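Local coordinates for protein glycosyltransferase (Streptomyces viridochromogenes, PDB 2IV3) that probably transfers a sugar from a nucleotide-activated donor to an acceptor as a GT-B glycosyltransferase, and binds UDP, at residues 163-168 with 187-192; 169-174 with 195-200; 175-180 with 200-205; 237-242 with 271-276. All coordinates share one frame; numbering follows the deposited sequence.

Overall arrangement
From strand 165-168 the chain runs through a loop, helix 177-187, strand 191-194, a loop and helix 200-209. Interactions 1 to 3 each close a loop of about twenty residues: interaction 1 pairs the strands, interaction 2 the loops that leave them, interaction 3 the helix starts that follow. Their segments alternate, so all three cross one another. Interactions 2 and 3 share Pro200 and reach the second subunit. Interaction 4 follows in series, closes a loop of 28 residues, and joins the loops after strands 234-237 and 268-270 of the same parallel sheet. It meets interaction 2 through His174 and Gln240, and interaction 3 through Ala180 and Met238. UDP lies against interactions 1 to 3.

Interaction 1 (163-168 with 187-192); sequences DFLLFM and CGRRLV. With UDP (uridine-5'-diphosphate), chain E.
Val192 O is approached twice by the neighbouring strand: Phe167 N donates to it at 2.8 Å in an almost straight bond (178° at the hydrogen), and the CA-H of Leu166 adds a weaker contact. One step back, Leu165 O receives Val192 N at 2.8 Å, while Leu165 N gives its hydrogen to Arg190 O. This is parallel pairing, with Leu165 level with Leu191 and Leu166 with Val192. The branches of Val192 divide the work on one face. CG1, anti to the backbone N (chi1 169°), presses on Leu166 CD1 at 3.4 Å, a tight fit, and CG2 sits over the ring of Phe164, 3.9 Å from its centroid, as a CH-pi contact displaced toward the rim. On the other face Leu191 CD1 lies 4.0 Å from Leu165 CB, and the Leu165 side chain crosses that of Arg189 at about a right angle, CD1 against Arg189 CB. Ahead of the paired strands, Arg189 turns its guanidinium edge to Asp163 O; the modelled NH1-O separation is doubtfully short. A water accepts from Arg190 N at 2.8 Å and reaches Asp163 O weakly. At the far end Met168 CG rests on the uracil, 3.5 Å from UDP C6. Backbone bonding with apolar cover on both faces holds the strand that delivers Met168 to the nucleotide, while Asp163, Arg189, Arg190 and the bridging water gather at the end away from UDP.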
# COMPACT_ATOMS: atom_id res chain seq x y z
N ASP A 163 21.43 27.42 -1.17
CA ASP A 163 22.47 26.40 -1.06
C ASP A 163 21.92 24.99 -0.90
O ASP A 163 22.68 24.02 -1.03
CB ASP A 163 23.31 26.64 0.20
CG ASP A 163 24.25 27.83 0.10
OD1 ASP A 163 24.34 28.48 -0.98
OD2 ASP A 163 24.91 28.09 1.13
N PHE A 164 20.64 24.85 -0.55
CA PHE A 164 20.16 23.60 0.04
C PHE A 164 19.65 22.55 -0.94
O PHE A 164 19.24 22.86 -2.07
CB PHE A 164 19.11 23.89 1.14
CG PHE A 164 17.77 24.36 0.60
CD1 PHE A 164 16.88 23.46 0.02
CD2 PHE A 164 17.40 25.70 0.71
CE1 PHE A 164 15.65 23.89 -0.47
CE2 PHE A 164 16.17 26.14 0.22
CZ PHE A 164 15.30 25.24 -0.36
N LEU A 165 19.71 21.30 -0.50
CA LEU A 165 19.15 20.20 -1.25
C LEU A 165 17.76 19.88 -0.71
O LEU A 165 17.48 20.11 0.45
CB LEU A 165 20.05 18.97 -1.14
CG LEU A 165 21.50 19.15 -1.59
CD1 LEU A 165 22.32 17.97 -1.17
CD2 LEU A 165 21.57 19.34 -3.09
N LEU A 166 16.88 19.34 -1.53
CA LEU A 166 15.48 19.30 -1.15
C LEU A 166 14.89 17.92 -1.35
O LEU A 166 15.05 17.32 -2.40
CB LEU A 166 14.68 20.35 -1.93
CG LEU A 166 13.19 20.51 -1.57
CD1 LEU A 166 13.00 20.90 -0.12
CD2 LEU A 166 12.52 21.53 -2.44
N PHE A 167 14.24 17.44 -0.29
CA PHE A 167 13.41 16.25 -0.35
C PHE A 167 11.98 16.71 -0.20
O PHE A 167 11.64 17.52 0.68
CB PHE A 167 13.79 15.21 0.73
CG PHE A 167 12.98 13.92 0.65
CD1 PHE A 167 13.51 12.77 0.05
CD2 PHE A 167 11.71 13.83 1.22
CE1 PHE A 167 12.78 11.56 -0.01
CE2 PHE A 167 10.96 12.65 1.16
CZ PHE A 167 11.50 11.50 0.56
N MET A 168 11.15 16.20 -1.09
CA MET A 168 9.73 16.54 -1.04
C MET A 168 8.84 15.34 -1.26
O MET A 168 8.41 15.05 -2.40
CB MET A 168 9.41 17.72 -1.99
CG MET A 168 7.97 18.13 -1.92
SD MET A 168 7.63 19.87 -1.59
CE MET A 168 8.99 20.42 -0.56
N CYS A 187 27.71 15.55 0.02
CA CYS A 187 27.99 16.83 -0.63
C CYS A 187 28.37 17.92 0.36
O CYS A 187 28.87 18.96 -0.05
CB CYS A 187 26.78 17.30 -1.43
SG CYS A 187 26.21 16.09 -2.61
N GLY A 188 28.07 17.72 1.64
CA GLY A 188 28.40 18.71 2.69
C GLY A 188 27.36 19.80 2.80
O GLY A 188 27.58 20.84 3.43
N ARG A 189 26.21 19.54 2.19
CA ARG A 189 25.06 20.44 2.11
C ARG A 189 24.01 20.13 3.19
O ARG A 189 24.17 19.19 3.98
CB ARG A 189 24.40 20.25 0.74
CG ARG A 189 25.30 20.56 -0.42
CD ARG A 189 24.84 21.83 -1.09
NE ARG A 189 25.88 22.39 -1.96
CZ ARG A 189 25.80 23.56 -2.57
NH1 ARG A 189 24.73 24.33 -2.43
NH2 ARG A 189 26.80 23.98 -3.32
N ARG A 190 22.93 20.93 3.21
CA ARG A 190 21.80 20.67 4.09
C ARG A 190 20.73 19.94 3.32
O ARG A 190 20.59 20.15 2.11
CB ARG A 190 21.25 21.98 4.66
CG ARG A 190 22.17 22.61 5.73
CD ARG A 190 22.35 21.71 6.98
NE ARG A 190 23.65 21.91 7.65
CZ ARG A 190 24.76 21.22 7.38
NH1 ARG A 190 24.78 20.26 6.45
NH2 ARG A 190 25.87 21.48 8.05
N LEU A 191 19.98 19.06 3.99
CA LEU A 191 18.81 18.45 3.36
C LEU A 191 17.54 19.01 3.95
O LEU A 191 17.15 18.64 5.07
CB LEU A 191 18.81 16.92 3.45
CG LEU A 191 17.63 16.34 2.66
CD1 LEU A 191 17.68 16.66 1.12
CD2 LEU A 191 17.39 14.84 2.89
N VAL A 192 16.91 19.92 3.22
CA VAL A 192 15.58 20.35 3.60
C VAL A 192 14.64 19.18 3.35
O VAL A 192 14.49 18.73 2.22
CB VAL A 192 15.12 21.62 2.88
CG1 VAL A 192 13.63 21.85 3.11
CG2 VAL A 192 15.89 22.80 3.39
N1 UDP E . 4.28 17.07 -1.59
C2 UDP E . 3.81 18.28 -1.06
N3 UDP E . 4.24 18.68 0.16
C4 UDP E . 5.11 17.94 0.85
C5 UDP E . 5.60 16.75 0.36
C6 UDP E . 5.15 16.33 -0.89
O2 UDP E . 2.99 18.97 -1.72
O4 UDP E . 5.50 18.33 1.94
C1' UDP E . 3.81 16.61 -2.91
C2' UDP E . 4.82 16.64 -4.06
O2' UDP E . 4.98 17.89 -4.72
C3' UDP E . 4.20 15.68 -5.05
C4' UDP E . 3.64 14.61 -4.12
O4' UDP E . 3.53 15.21 -2.81
O3' UDP E . 3.18 16.36 -5.79
C5' UDP E . 4.65 13.50 -4.02
O5' UDP E . 4.28 12.54 -4.97
PA UDP E . 5.34 11.52 -5.61
O1A UDP E . 4.73 10.76 -6.83
O2A UDP E . 6.69 12.15 -5.98
O3A UDP E . 5.61 10.45 -4.44
PB UDP E . 4.44 9.45 -3.93
O1B UDP E . 4.61 8.05 -4.58
O2B UDP E . 2.98 10.09 -4.35
O3B UDP E . 4.48 9.39 -2.40
O HOH W 1 23.48 23.57 2.34

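Interaction 2 (169-174 with 195-200); sequences GRVSPH and GPAWEP. With UDP (uridine-5'-diphosphate), chain E.
Gly169 and Gly195 meet backbone to backbone, the CA-H of Gly195 pointing at Gly169 O across 3.2 Å. This is the tight end of the contact. Gly195 holds an extended backbone with positive phi (146°), which suits glycine, and it faces Gly169 O so closely that the approach depends on there being no side chain. Its CA also lies 3.3 Å from UDP O4, so the two loops close together right beside the uracil. Next along, Val171 N donates to Pro196 O at 2.9 Å, and the CG2 branch of Val171 packs over that same carbonyl. Arg170 lays its CG across the Pro196 ring, 3.7 Å from CB, the two side chains roughly perpendicular; beyond that the arginine chain bends twice and NH1 stands 4.1 Å from UDP O3B, set obliquely, beyond hydrogen-bond length.

Past Val171 the loops part and water takes over. One water donates to Val171 O at 2.7 Å and accepts from Glu199 N; a second accepts from Trp198 N and reaches Pro196 O and Ser172 OG only weakly. A single direct bond spans this side: Ser172 OG donates to Glu199 OE2 at 2.8 Å, arriving from above the carboxylate plane. Glu199, extended beyond CG, brings OE1 to 3.4 Å from Pro173 CD. Glu199 also packs on Trp198 of the second subunit. The two loops leave adjacent strands 165-168 and 191-194 at their C-terminal ends, and Val171 is backed by Tyr202 and Ile206 of helix 200-209.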
# COMPACT_ATOMS: atom_id res chain seq x y z
N GLY A 169 8.53 14.62 -0.18
CA GLY A 169 7.61 13.48 -0.29
C GLY A 169 7.30 12.89 1.07
O GLY A 169 7.63 13.49 2.12
N ARG A 170 6.66 11.71 1.08
CA ARG A 170 6.53 10.99 2.36
C ARG A 170 7.88 10.46 2.84
O ARG A 170 8.63 9.80 2.09
CB ARG A 170 5.45 9.93 2.39
CG ARG A 170 4.19 10.37 3.11
CD ARG A 170 3.47 9.20 3.84
NE ARG A 170 2.52 8.46 3.00
CZ ARG A 170 2.83 7.84 1.84
NH1 ARG A 170 4.08 7.88 1.37
NH2 ARG A 170 1.88 7.20 1.15
N VAL A 171 8.21 10.82 4.08
CA VAL A 171 9.42 10.36 4.72
C VAL A 171 9.24 8.88 5.08
O VAL A 171 9.07 8.48 6.24
CB VAL A 171 9.80 11.21 5.95
CG1 VAL A 171 11.17 10.76 6.52
CG2 VAL A 171 9.79 12.71 5.63
N SER A 172 9.29 8.07 4.03
CA SER A 172 9.12 6.65 4.14
C SER A 172 10.35 6.01 3.52
O SER A 172 11.04 6.66 2.72
CB SER A 172 7.86 6.25 3.37
OG SER A 172 6.78 6.90 3.97
N PRO A 173 10.62 4.73 3.87
CA PRO A 173 11.81 4.05 3.39
C PRO A 173 11.90 3.89 1.87
O PRO A 173 12.99 4.08 1.32
CB PRO A 173 11.71 2.68 4.08
CG PRO A 173 10.90 2.94 5.30
CD PRO A 173 9.85 3.87 4.77
N HIS A 174 10.80 3.56 1.21
CA HIS A 174 10.86 3.31 -0.22
C HIS A 174 11.03 4.59 -1.03
O HIS A 174 11.22 4.51 -2.24
CB HIS A 174 9.61 2.56 -0.70
CG HIS A 174 8.34 3.33 -0.50
ND1 HIS A 174 7.65 3.32 0.69
CD2 HIS A 174 7.65 4.14 -1.33
CE1 HIS A 174 6.58 4.09 0.58
NE2 HIS A 174 6.57 4.61 -0.63
N GLY A 195 7.92 17.24 4.04
CA GLY A 195 6.99 16.10 3.88
C GLY A 195 6.45 15.50 5.17
O GLY A 195 7.00 15.74 6.26
N PRO A 196 5.35 14.72 5.04
CA PRO A 196 4.80 13.92 6.14
C PRO A 196 5.83 12.92 6.65
O PRO A 196 6.41 12.14 5.87
CB PRO A 196 3.63 13.17 5.49
CG PRO A 196 3.30 13.91 4.27
CD PRO A 196 4.56 14.59 3.80
N ALA A 197 6.08 12.97 7.96
CA ALA A 197 6.87 11.94 8.62
C ALA A 197 5.88 11.07 9.37
O ALA A 197 5.61 11.28 10.57
CB ALA A 197 7.88 12.54 9.58
N TRP A 198 5.31 10.10 8.67
CA TRP A 198 4.34 9.25 9.37
C TRP A 198 4.95 8.08 10.17
O TRP A 198 4.33 7.56 11.09
CB TRP A 198 3.10 8.94 8.51
CG TRP A 198 2.12 10.11 8.62
CD1 TRP A 198 2.27 11.22 9.43
CD2 TRP A 198 0.85 10.26 7.97
NE1 TRP A 198 1.18 12.05 9.30
CE2 TRP A 198 0.29 11.48 8.41
CE3 TRP A 198 0.13 9.47 7.06
CZ2 TRP A 198 -0.96 11.95 7.98
CZ3 TRP A 198 -1.14 9.93 6.62
CH2 TRP A 198 -1.66 11.16 7.09
N GLU A 199 6.22 7.80 9.90
CA GLU A 199 6.92 6.66 10.46
C GLU A 199 8.04 7.16 11.36
O GLU A 199 9.07 7.63 10.86
CB GLU A 199 7.45 5.82 9.31
CG GLU A 199 6.41 5.73 8.18
CD GLU A 199 6.80 4.81 7.08
OE1 GLU A 199 7.64 3.92 7.32
OE2 GLU A 199 6.27 4.97 5.96
N PRO A 200 7.81 7.09 12.68
CA PRO A 200 8.68 7.68 13.70
C PRO A 200 10.08 7.10 13.74
O PRO A 200 11.03 7.85 13.77
CB PRO A 200 7.97 7.38 15.04
CG PRO A 200 6.63 6.89 14.71
CD PRO A 200 6.63 6.42 13.27
N1 UDP E . 4.28 17.07 -1.59
C2 UDP E . 3.81 18.28 -1.06
N3 UDP E . 4.24 18.68 0.16
C4 UDP E . 5.11 17.94 0.85
C5 UDP E . 5.60 16.75 0.36
C6 UDP E . 5.15 16.33 -0.89
O2 UDP E . 2.99 18.97 -1.72
O4 UDP E . 5.50 18.33 1.94
C1' UDP E . 3.81 16.61 -2.91
C2' UDP E . 4.82 16.64 -4.06
O2' UDP E . 4.98 17.89 -4.72
C3' UDP E . 4.20 15.68 -5.05
C4' UDP E . 3.64 14.61 -4.12
O4' UDP E . 3.53 15.21 -2.81
O3' UDP E . 3.18 16.36 -5.79
C5' UDP E . 4.65 13.50 -4.02
O5' UDP E . 4.28 12.54 -4.97
PA UDP E . 5.34 11.52 -5.61
O1A UDP E . 4.73 10.76 -6.83
O2A UDP E . 6.69 12.15 -5.98
O3A UDP E . 5.61 10.45 -4.44
PB UDP E . 4.44 9.45 -3.93
O1B UDP E . 4.61 8.05 -4.58
O2B UDP E . 2.98 10.09 -4.35
O3B UDP E . 4.48 9.39 -2.40
O HOH W 2 8.61 9.23 8.81
O HOH W 3 5.51 8.93 6.34

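Interaction 3 (175-180 with 200-205); sequences KGALEA and PEYFDE. With UDP (uridine-5'-diphosphate), chain E.
The N-terminal turn of helix 177-187 is met by Tyr202, which reaches over from the first turn of helix 200-209. Its hydroxyl accepts Leu178 N at 2.9 Å, with 161° at the hydrogen, so a side chain from another helix serves a first-turn N-H. Ala177 N is nearly as close to that oxygen but badly angled. The same OH donates to a water at 2.6 Å, and this water donates in turn to Glu179 OE1, bridging the phenol to the carboxylate. With CG anti to the backbone N (chi1 173°), the tyrosine ring leaves its helix and leans on Leu178 CB, 3.6 Å from CE1, and on the Ala177 methyl, CB 4.1 Å from CE2; both lie obliquely, on the same side of the ring plane. Leu178 CD2 only brushes Glu205 OE1, at 4.1 Å.

Gly176, with positive phi, takes the N-cap position, and its O receives Ala180 N as the first helical bond. Lys175 turns away from Tyr202 toward the nucleotide. Its NZ stands 3.6 Å from UDP O3A and forms a salt bridge with Glu252. Lys175 belongs to the UDP site, and the adjacent helix N terminus would probably add some positive potential nearby. A nucleotide site at the strand-to-helix turn of a parallel alpha/beta domain is characteristic of the Rossmann-like halves of GT-B enzymes.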
# COMPACT_ATOMS: atom_id res chain seq x y z
N LYS A 175 10.95 5.75 -0.37
CA LYS A 175 11.13 7.04 -1.07
C LYS A 175 12.57 7.45 -0.89
O LYS A 175 13.07 8.37 -1.58
CB LYS A 175 10.19 8.14 -0.54
CG LYS A 175 8.65 7.85 -0.56
CD LYS A 175 8.10 7.55 -1.94
CE LYS A 175 8.48 8.63 -2.98
NZ LYS A 175 8.30 8.09 -4.39
N GLY A 176 13.23 6.77 0.03
CA GLY A 176 14.64 6.97 0.31
C GLY A 176 15.02 8.28 0.95
O GLY A 176 16.06 8.85 0.64
N ALA A 177 14.18 8.78 1.83
CA ALA A 177 14.55 9.97 2.61
C ALA A 177 15.93 9.81 3.24
O ALA A 177 16.73 10.74 3.18
CB ALA A 177 13.50 10.28 3.66
N LEU A 178 16.21 8.64 3.82
CA LEU A 178 17.44 8.34 4.54
C LEU A 178 18.65 8.52 3.64
O LEU A 178 19.67 9.14 4.02
CB LEU A 178 17.40 6.90 5.07
CG LEU A 178 18.68 6.18 5.54
CD1 LEU A 178 19.24 6.79 6.80
CD2 LEU A 178 18.41 4.73 5.77
N GLU A 179 18.49 7.98 2.42
CA GLU A 179 19.53 7.93 1.40
C GLU A 179 19.81 9.34 0.85
O GLU A 179 21.00 9.72 0.66
CB GLU A 179 19.08 6.99 0.26
CG GLU A 179 19.38 5.52 0.52
CD GLU A 179 18.38 4.81 1.45
OE1 GLU A 179 17.22 5.29 1.60
OE2 GLU A 179 18.78 3.74 2.02
N ALA A 180 18.73 10.09 0.61
CA ALA A 180 18.85 11.51 0.32
C ALA A 180 19.65 12.24 1.43
O ALA A 180 20.57 13.01 1.14
CB ALA A 180 17.47 12.15 0.11
N PRO A 200 7.81 7.09 12.68
CA PRO A 200 8.68 7.68 13.70
C PRO A 200 10.08 7.10 13.74
O PRO A 200 11.03 7.85 13.77
CB PRO A 200 7.97 7.38 15.04
CG PRO A 200 6.63 6.89 14.71
CD PRO A 200 6.63 6.42 13.27
N GLU A 201 10.20 5.77 13.73
CA GLU A 201 11.50 5.12 13.95
C GLU A 201 12.46 5.33 12.79
O GLU A 201 13.67 5.46 12.98
CB GLU A 201 11.37 3.62 14.26
CG GLU A 201 10.40 3.26 15.37
CD GLU A 201 8.96 3.05 14.88
OE1 GLU A 201 8.64 3.42 13.72
OE2 GLU A 201 8.16 2.50 15.67
N TYR A 202 11.90 5.35 11.58
CA TYR A 202 12.67 5.63 10.39
C TYR A 202 13.12 7.07 10.37
O TYR A 202 14.27 7.38 10.07
CB TYR A 202 11.82 5.34 9.16
CG TYR A 202 12.44 5.74 7.86
CD1 TYR A 202 13.67 5.22 7.45
CD2 TYR A 202 11.75 6.61 6.97
CE1 TYR A 202 14.21 5.58 6.20
CE2 TYR A 202 12.28 6.98 5.77
CZ TYR A 202 13.51 6.46 5.38
OH TYR A 202 14.02 6.82 4.16
N PHE A 203 12.19 7.96 10.65
CA PHE A 203 12.48 9.35 10.77
C PHE A 203 13.50 9.53 11.91
O PHE A 203 14.53 10.13 11.69
CB PHE A 203 11.15 10.10 10.97
CG PHE A 203 11.30 11.51 11.37
CD1 PHE A 203 11.28 12.52 10.41
CD2 PHE A 203 11.46 11.84 12.73
CE1 PHE A 203 11.44 13.85 10.77
CE2 PHE A 203 11.60 13.16 13.11
CZ PHE A 203 11.59 14.18 12.12
N ASP A 204 13.27 8.97 13.09
CA ASP A 204 14.31 8.96 14.15
C ASP A 204 15.63 8.37 13.67
O ASP A 204 16.69 8.77 14.15
CB ASP A 204 13.86 8.20 15.39
CG ASP A 204 12.77 8.90 16.16
OD1 ASP A 204 12.02 9.69 15.52
OD2 ASP A 204 12.65 8.66 17.40
N GLU A 205 15.57 7.44 12.71
CA GLU A 205 16.80 6.82 12.20
C GLU A 205 17.65 7.84 11.40
O GLU A 205 18.86 7.99 11.69
CB GLU A 205 16.53 5.53 11.42
CG GLU A 205 17.78 4.68 11.25
CD GLU A 205 17.70 3.59 10.17
OE1 GLU A 205 16.75 3.56 9.34
OE2 GLU A 205 18.63 2.76 10.14
N1 UDP E . 4.28 17.07 -1.59
C2 UDP E . 3.81 18.28 -1.06
N3 UDP E . 4.24 18.68 0.16
C4 UDP E . 5.11 17.94 0.85
C5 UDP E . 5.60 16.75 0.36
C6 UDP E . 5.15 16.33 -0.89
O2 UDP E . 2.99 18.97 -1.72
O4 UDP E . 5.50 18.33 1.94
C1' UDP E . 3.81 16.61 -2.91
C2' UDP E . 4.82 16.64 -4.06
O2' UDP E . 4.98 17.89 -4.72
C3' UDP E . 4.20 15.68 -5.05
C4' UDP E . 3.64 14.61 -4.12
O4' UDP E . 3.53 15.21 -2.81
O3' UDP E . 3.18 16.36 -5.79
C5' UDP E . 4.65 13.50 -4.02
O5' UDP E . 4.28 12.54 -4.97
PA UDP E . 5.34 11.52 -5.61
O1A UDP E . 4.73 10.76 -6.83
O2A UDP E . 6.69 12.15 -5.98
O3A UDP E . 5.61 10.45 -4.44
PB UDP E . 4.44 9.45 -3.93
O1B UDP E . 4.61 8.05 -4.58
O2B UDP E . 2.98 10.09 -4.35
O3B UDP E . 4.48 9.39 -2.40
O HOH W 4 15.22 4.83 3.11

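Interaction 4 (237-242 with 271-276)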
# COMPACT_ATOMS: atom_id res chain seq x y z
N ALA A 237 15.31 12.66 -5.42
CA ALA A 237 14.30 11.64 -5.73
C ALA A 237 14.90 10.24 -5.61
O ALA A 237 15.11 9.55 -6.61
CB ALA A 237 13.80 11.87 -7.15
N MET A 238 15.15 9.81 -4.36
CA MET A 238 15.96 8.62 -4.07
C MET A 238 15.21 7.37 -3.69
O MET A 238 15.56 6.72 -2.68
CB MET A 238 16.95 8.90 -2.93
CG MET A 238 17.52 10.29 -2.96
SD MET A 238 19.13 10.18 -3.70
CE MET A 238 18.69 9.81 -5.37
N SER A 239 14.20 7.01 -4.50
CA SER A 239 13.38 5.82 -4.23
C SER A 239 14.22 4.56 -4.23
O SER A 239 15.09 4.40 -5.08
CB SER A 239 12.24 5.66 -5.26
OG SER A 239 11.56 6.87 -5.47
N GLN A 240 13.93 3.65 -3.31
CA GLN A 240 14.70 2.43 -3.18
C GLN A 240 13.91 1.15 -3.55
O GLN A 240 12.70 1.02 -3.27
CB GLN A 240 15.28 2.34 -1.77
CG GLN A 240 15.87 3.65 -1.29
CD GLN A 240 17.35 3.81 -1.69
OE1 GLN A 240 18.17 2.96 -1.38
NE2 GLN A 240 17.66 4.91 -2.38
N ALA A 241 14.61 0.20 -4.16
CA ALA A 241 14.04 -1.07 -4.50
C ALA A 241 13.98 -1.89 -3.19
O ALA A 241 14.80 -2.80 -2.93
CB ALA A 241 14.87 -1.74 -5.56
N VAL A 242 13.01 -1.54 -2.36
CA VAL A 242 12.81 -2.16 -1.07
C VAL A 242 11.45 -2.81 -1.09
O VAL A 242 10.57 -2.48 -1.92
CB VAL A 242 12.92 -1.15 0.14
CG1 VAL A 242 14.33 -0.61 0.29
CG2 VAL A 242 11.90 -0.02 0.02
N THR A 271 17.59 8.07 -8.00
CA THR A 271 18.06 6.68 -8.22
C THR A 271 17.56 6.22 -9.58
O THR A 271 17.01 7.03 -10.31
CB THR A 271 17.50 5.71 -7.17
OG1 THR A 271 16.07 5.71 -7.26
CG2 THR A 271 17.95 6.11 -5.75
N GLY A 272 17.75 4.95 -9.92
CA GLY A 272 17.25 4.40 -11.19
C GLY A 272 15.96 3.62 -11.01
O GLY A 272 15.58 2.83 -11.89
N ASN A 273 15.29 3.86 -9.88
CA ASN A 273 14.15 3.07 -9.40
C ASN A 273 12.93 3.25 -10.29
O ASN A 273 12.36 4.33 -10.39
CB ASN A 273 13.85 3.41 -7.93
CG ASN A 273 12.87 2.44 -7.26
OD1 ASN A 273 11.70 2.75 -7.05
ND2 ASN A 273 13.36 1.29 -6.88
N GLY A 274 12.54 2.17 -10.96
CA GLY A 274 11.36 2.23 -11.80
C GLY A 274 11.42 3.38 -12.79
O GLY A 274 12.30 3.39 -13.66
N CYS A 275 10.50 4.34 -12.65
CA CYS A 275 10.37 5.44 -13.64
C CYS A 275 11.62 6.33 -13.63
O CYS A 275 12.01 6.88 -14.66
CB CYS A 275 9.09 6.27 -13.40
SG CYS A 275 9.22 7.36 -11.92
N LEU A 276 12.28 6.44 -12.48
CA LEU A 276 13.38 7.37 -12.34
C LEU A 276 14.43 7.25 -13.42
O LEU A 276 14.88 8.26 -14.00
CB LEU A 276 14.03 7.23 -10.95
CG LEU A 276 13.08 7.66 -9.85
CD1 LEU A 276 13.81 7.71 -8.52
CD2 LEU A 276 12.42 9.02 -10.17
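Ala237 closes its strand by accepting Thr271 N at its carbonyl O, 3.2 Å away and tilted out of the carbonyl plane. Leu276 CD1 lies 4.4 Å from Ala237 CB. Met238 then bends its chain back so that CE touches Thr271 CG2 at 3.8 Å. At Ser239 the grip is firmer: Thr271 OG1 donates to Ser239 O at 2.7 Å, in the carbonyl plane and on a lone pair. That hydroxyl sits between the backbone N and carbonyl carbon of its own residue (chi1 61°), which also lets it accept Asn273 N at 3.3 Å in an ST turn. The Asn273 side chain lies along Ser239, Asn273 OD1 3.5 Å from Ser239 CB; the amide takes Glu252 N at OD1 and gives to Tyr289 OH from ND2, while Ser239 OG bonds Glu252. Gln240 folds back, NE2 donating to Met238 O at 2.8 Å and resting 3.6 Å from Thr271 CG2. Ala241 ends the contact, its CB against Asn273 ND2. The pair of loops thus extends the join between neighbouring parallel strands 234-237 and 268-270, with helix 177-187 packing on Met238 and Gln240, and helix 276-283 following directly on the second loop.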